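Local coordinates for coat protein (Tobacco streak virus, PDB 4Y6X) that self-assembles into the viral capsid and binds RNA, probably at the 3' end of the viral RNA, where it helps initiate translation, and probably aids packaging, at the interface of chains A and B. Coordinates in Å, arbitrary orientation; residue numbers count along the deposited sequence, not the author numbering. Chains: chain A/B, Coat protein.

Contact 1: the interface of chains A and B. Residues chain A 160-163; chain B 69-70, 106, 108.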
# COMPACT_ATOMS: atom_id res chain seq x y z
N ASP A 160 20.18 1.44 9.54
CA ASP A 160 20.39 2.85 9.82
C ASP A 160 19.08 3.63 10.02
O ASP A 160 19.09 4.87 10.01
CB ASP A 160 21.27 3.49 8.71
CG ASP A 160 20.80 3.17 7.30
OD1 ASP A 160 19.93 2.27 7.12
OD2 ASP A 160 21.31 3.82 6.36
N PHE A 161 17.97 2.95 10.29
CA PHE A 161 16.74 3.70 10.48
C PHE A 161 16.72 4.62 11.71
O PHE A 161 16.15 5.74 11.64
CB PHE A 161 15.54 2.82 10.48
CG PHE A 161 14.25 3.54 10.20
CD1 PHE A 161 13.57 4.16 11.20
CD2 PHE A 161 13.81 3.67 8.91
CE1 PHE A 161 12.39 4.86 10.91
CE2 PHE A 161 12.66 4.32 8.63
CZ PHE A 161 11.93 4.90 9.63
N LEU A 162 17.31 4.18 12.81
CA LEU A 162 17.22 4.94 14.05
C LEU A 162 18.48 5.74 14.38
O LEU A 162 18.71 6.06 15.52
CB LEU A 162 16.79 4.06 15.24
CG LEU A 162 15.37 3.53 15.19
CD1 LEU A 162 15.15 2.50 16.30
CD2 LEU A 162 14.33 4.65 15.26
N VAL A 163 19.26 6.09 13.36
CA VAL A 163 20.28 7.15 13.47
C VAL A 163 19.59 8.43 13.96
O VAL A 163 18.47 8.75 13.53
CB VAL A 163 20.94 7.41 12.10
CG1 VAL A 163 21.67 8.76 12.08
CG2 VAL A 163 21.89 6.25 11.73
N ILE B 69 9.47 6.61 12.80
CA ILE B 69 9.51 7.52 11.71
C ILE B 69 10.90 8.10 11.53
O ILE B 69 11.69 8.24 12.50
CB ILE B 69 8.46 8.58 11.79
CG1 ILE B 69 8.71 9.50 12.92
CG2 ILE B 69 7.03 8.03 12.00
CD1 ILE B 69 8.45 10.88 12.42
N GLY B 70 11.22 8.41 10.29
CA GLY B 70 12.50 9.05 9.98
C GLY B 70 12.25 10.09 8.94
O GLY B 70 11.39 9.90 8.09
N TYR B 106 19.19 13.95 8.99
CA TYR B 106 18.26 12.84 9.27
C TYR B 106 17.92 12.83 10.76
O TYR B 106 18.79 12.87 11.62
CB TYR B 106 18.87 11.51 8.85
CG TYR B 106 17.93 10.34 9.10
CD1 TYR B 106 16.91 10.02 8.18
CD2 TYR B 106 18.05 9.55 10.24
CE1 TYR B 106 16.02 8.98 8.39
CE2 TYR B 106 17.20 8.47 10.45
CZ TYR B 106 16.20 8.16 9.51
OH TYR B 106 15.36 7.09 9.69
N SER B 108 15.28 10.64 13.56
CA SER B 108 14.29 9.59 13.68
C SER B 108 13.70 9.55 15.06
O SER B 108 14.15 10.24 15.94
CB SER B 108 14.93 8.27 13.33
OG SER B 108 15.97 7.97 14.21
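The phenol OH of B:Tyr106 gives a short hydrogen bond of 2.5 Å to the backbone carbonyl O of A:Phe161. It arrives in the carbonyl plane, on a lone pair, and the carbonyl oxygen in turn lies in the plane of the tyrosine ring, at its edge. This joins the C-terminal arm of chain A, here the 3-10 helix 159-162, to the jelly-roll body of chain B, as in a domain-swapped dimer.

The same hydroxyl oxygen sits over the centre of one face of the A:Phe161 ring, 3.6 Å above its plane, while the two aromatic side chains cross at about a right angle. Tyrosine suits this place because its long flat ring carries the donor to the backbone and still offers carbon surface. With CG anti to the backbone N (chi1 -160°), the phenylalanine ring runs on past the hydroxyl to strand 63-73 of chain B. There its far rim slips under the main chain: CZ is 3.6 Å from B:Gly70 N, which lies over the rim on the hydroxyl's side, while B:Ile69 N lies at the edge, in plane. The bare glycine leaves room for both ring and hydroxyl, which probably suits it here.

A:Val163 crosses the B:Tyr106 side chain at a slant, CB 4.0 Å from CD2 at the ring's rim. Valine is compact enough to cover this edge while its own carbonyl faces strand 107-114. That carbonyl O accepts a 2.7 Å hydrogen bond from B:Ser108 OG, whose chi1 of 62° sets the hydroxyl between its backbone N and carbonyl carbon; the donor stands above the carbonyl plane, 47° out of it.

Contact 2: the interface of chains A and B. Residues chain A 105-108; chain B 163-165.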
# COMPACT_ATOMS: atom_id res chain seq x y z
N THR A 105 -22.13 -10.51 -11.94
CA THR A 105 -21.74 -11.84 -11.50
C THR A 105 -20.24 -11.86 -11.20
O THR A 105 -19.40 -11.56 -12.05
CB THR A 105 -22.10 -12.85 -12.60
OG1 THR A 105 -23.52 -12.72 -12.86
CG2 THR A 105 -21.86 -14.25 -12.17
N TYR A 106 -19.90 -12.18 -9.97
CA TYR A 106 -18.48 -12.28 -9.58
C TYR A 106 -17.77 -13.22 -10.55
O TYR A 106 -18.21 -14.32 -10.82
CB TYR A 106 -18.35 -12.79 -8.15
CG TYR A 106 -16.91 -12.89 -7.70
CD1 TYR A 106 -16.21 -11.75 -7.23
CD2 TYR A 106 -16.22 -14.11 -7.74
CE1 TYR A 106 -14.89 -11.80 -6.83
CE2 TYR A 106 -14.90 -14.19 -7.30
CZ TYR A 106 -14.24 -13.04 -6.82
OH TYR A 106 -12.94 -13.11 -6.38
N ARG A 107 -16.63 -12.80 -11.02
CA ARG A 107 -15.76 -13.60 -11.86
C ARG A 107 -14.36 -13.56 -11.31
O ARG A 107 -13.88 -12.52 -10.86
CB ARG A 107 -15.80 -12.97 -13.23
CG ARG A 107 -14.98 -13.61 -14.28
CD ARG A 107 -15.51 -15.00 -14.41
NE ARG A 107 -15.57 -15.45 -15.78
CZ ARG A 107 -15.34 -16.70 -16.16
NH1 ARG A 107 -15.09 -17.68 -15.29
NH2 ARG A 107 -15.36 -16.96 -17.46
N SER A 108 -13.66 -14.67 -11.34
CA SER A 108 -12.28 -14.61 -10.92
C SER A 108 -11.37 -15.33 -11.88
O SER A 108 -11.84 -15.99 -12.78
CB SER A 108 -12.16 -15.18 -9.53
OG SER A 108 -12.54 -16.52 -9.51
N VAL B 163 -14.33 -18.38 -6.60
CA VAL B 163 -15.67 -18.63 -7.15
C VAL B 163 -15.69 -18.15 -8.61
O VAL B 163 -15.12 -17.10 -8.94
CB VAL B 163 -16.74 -17.87 -6.35
CG1 VAL B 163 -18.05 -17.76 -7.13
CG2 VAL B 163 -16.95 -18.54 -4.98
N ASN B 164 -16.26 -18.98 -9.49
CA ASN B 164 -16.49 -18.64 -10.92
C ASN B 164 -15.17 -18.28 -11.60
O ASN B 164 -15.03 -17.18 -12.24
CB ASN B 164 -17.53 -17.50 -11.06
CG ASN B 164 -18.10 -17.39 -12.47
OD1 ASN B 164 -18.05 -18.36 -13.21
ND2 ASN B 164 -18.57 -16.20 -12.88
N GLN B 165 -14.19 -19.19 -11.45
CA GLN B 165 -12.85 -19.04 -12.05
C GLN B 165 -12.73 -19.84 -13.33
O GLN B 165 -13.73 -20.08 -13.98
CB GLN B 165 -11.72 -19.44 -11.11
CG GLN B 165 -11.42 -20.93 -11.17
CD GLN B 165 -10.27 -21.35 -10.27
OE1 GLN B 165 -10.49 -21.97 -9.22
NE2 GLN B 165 -9.05 -21.00 -10.66
O HOH W 1 -13.50 -19.53 -16.73
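A:Arg107 and B:Asn164 run across each other at about a right angle, yet their flat ends lie nearly parallel, guanidinium and amide planes 17° apart. The setting is the C-terminal, jelly-roll part of an ilarvirus-family coat protein, without its N-terminal region; the C-terminal tail of chain B lies against the start of strand 107-114 in chain A. The arginine chain leaves its backbone extended and then bends at chi2 and chi3, curling CD beneath the asparagine amide, 3.6 Å from ND2. Arginine fits here because its aliphatic stretch packs while its tip still donates.

B:Asn164 O takes two hydrogen bonds from opposite faces of its carbonyl plane: one from A:Arg107 NH1 at 3.1 Å, almost straight at the hydrogen, and one from the backbone A:Ser108 N at 3.0 Å. The carbonyl oxygen lies in the guanidinium plane.

The asparagine side chain, with CG turned away from the backbone N (chi1 -163°), reaches back to A:Tyr106. Its amide ND2 donates to the tyrosine backbone O at 2.8 Å, the acceptor lying close to the amide plane; asparagine thus pairs its own backbone acceptor with a short side-chain donor, matching the A:Tyr106 carbonyl just before strand 107-114 and the A:Ser108 N-H at its start. The A:Thr105 side chain crosses that of B:Asn164 at about a right angle, its CG2 methyl near ND2, on the other side of the amide plane from A:Arg107 CD. Water 1 extends the contact, lying 2.8 Å from both A:Arg107 NH1 and the backbone O of B:Gln165.

Contact 1 and contact 2 lie about 45 Å apart, measured between the centres of their C-alpha atoms, toward opposite ends of the dimer. B:Tyr106, B:Ser108 and A:Val163 of contact 1 recur as A:Tyr106, A:Ser108 and B:Val163 in contact 2, with the chains exchanged. Contact 1 samples the 3-10 helix and contact 2 the tail just beyond it, so they are neighbouring stretches of one arm-to-body joint that two-fold symmetry repeats. Each subunit therefore both lends its C-terminal arm and receives its partner's, the reciprocal exchange of a domain-swapped dimer. Such swapped arms could let subunits stay linked while their bodies shift, which may suit pleomorphic particles.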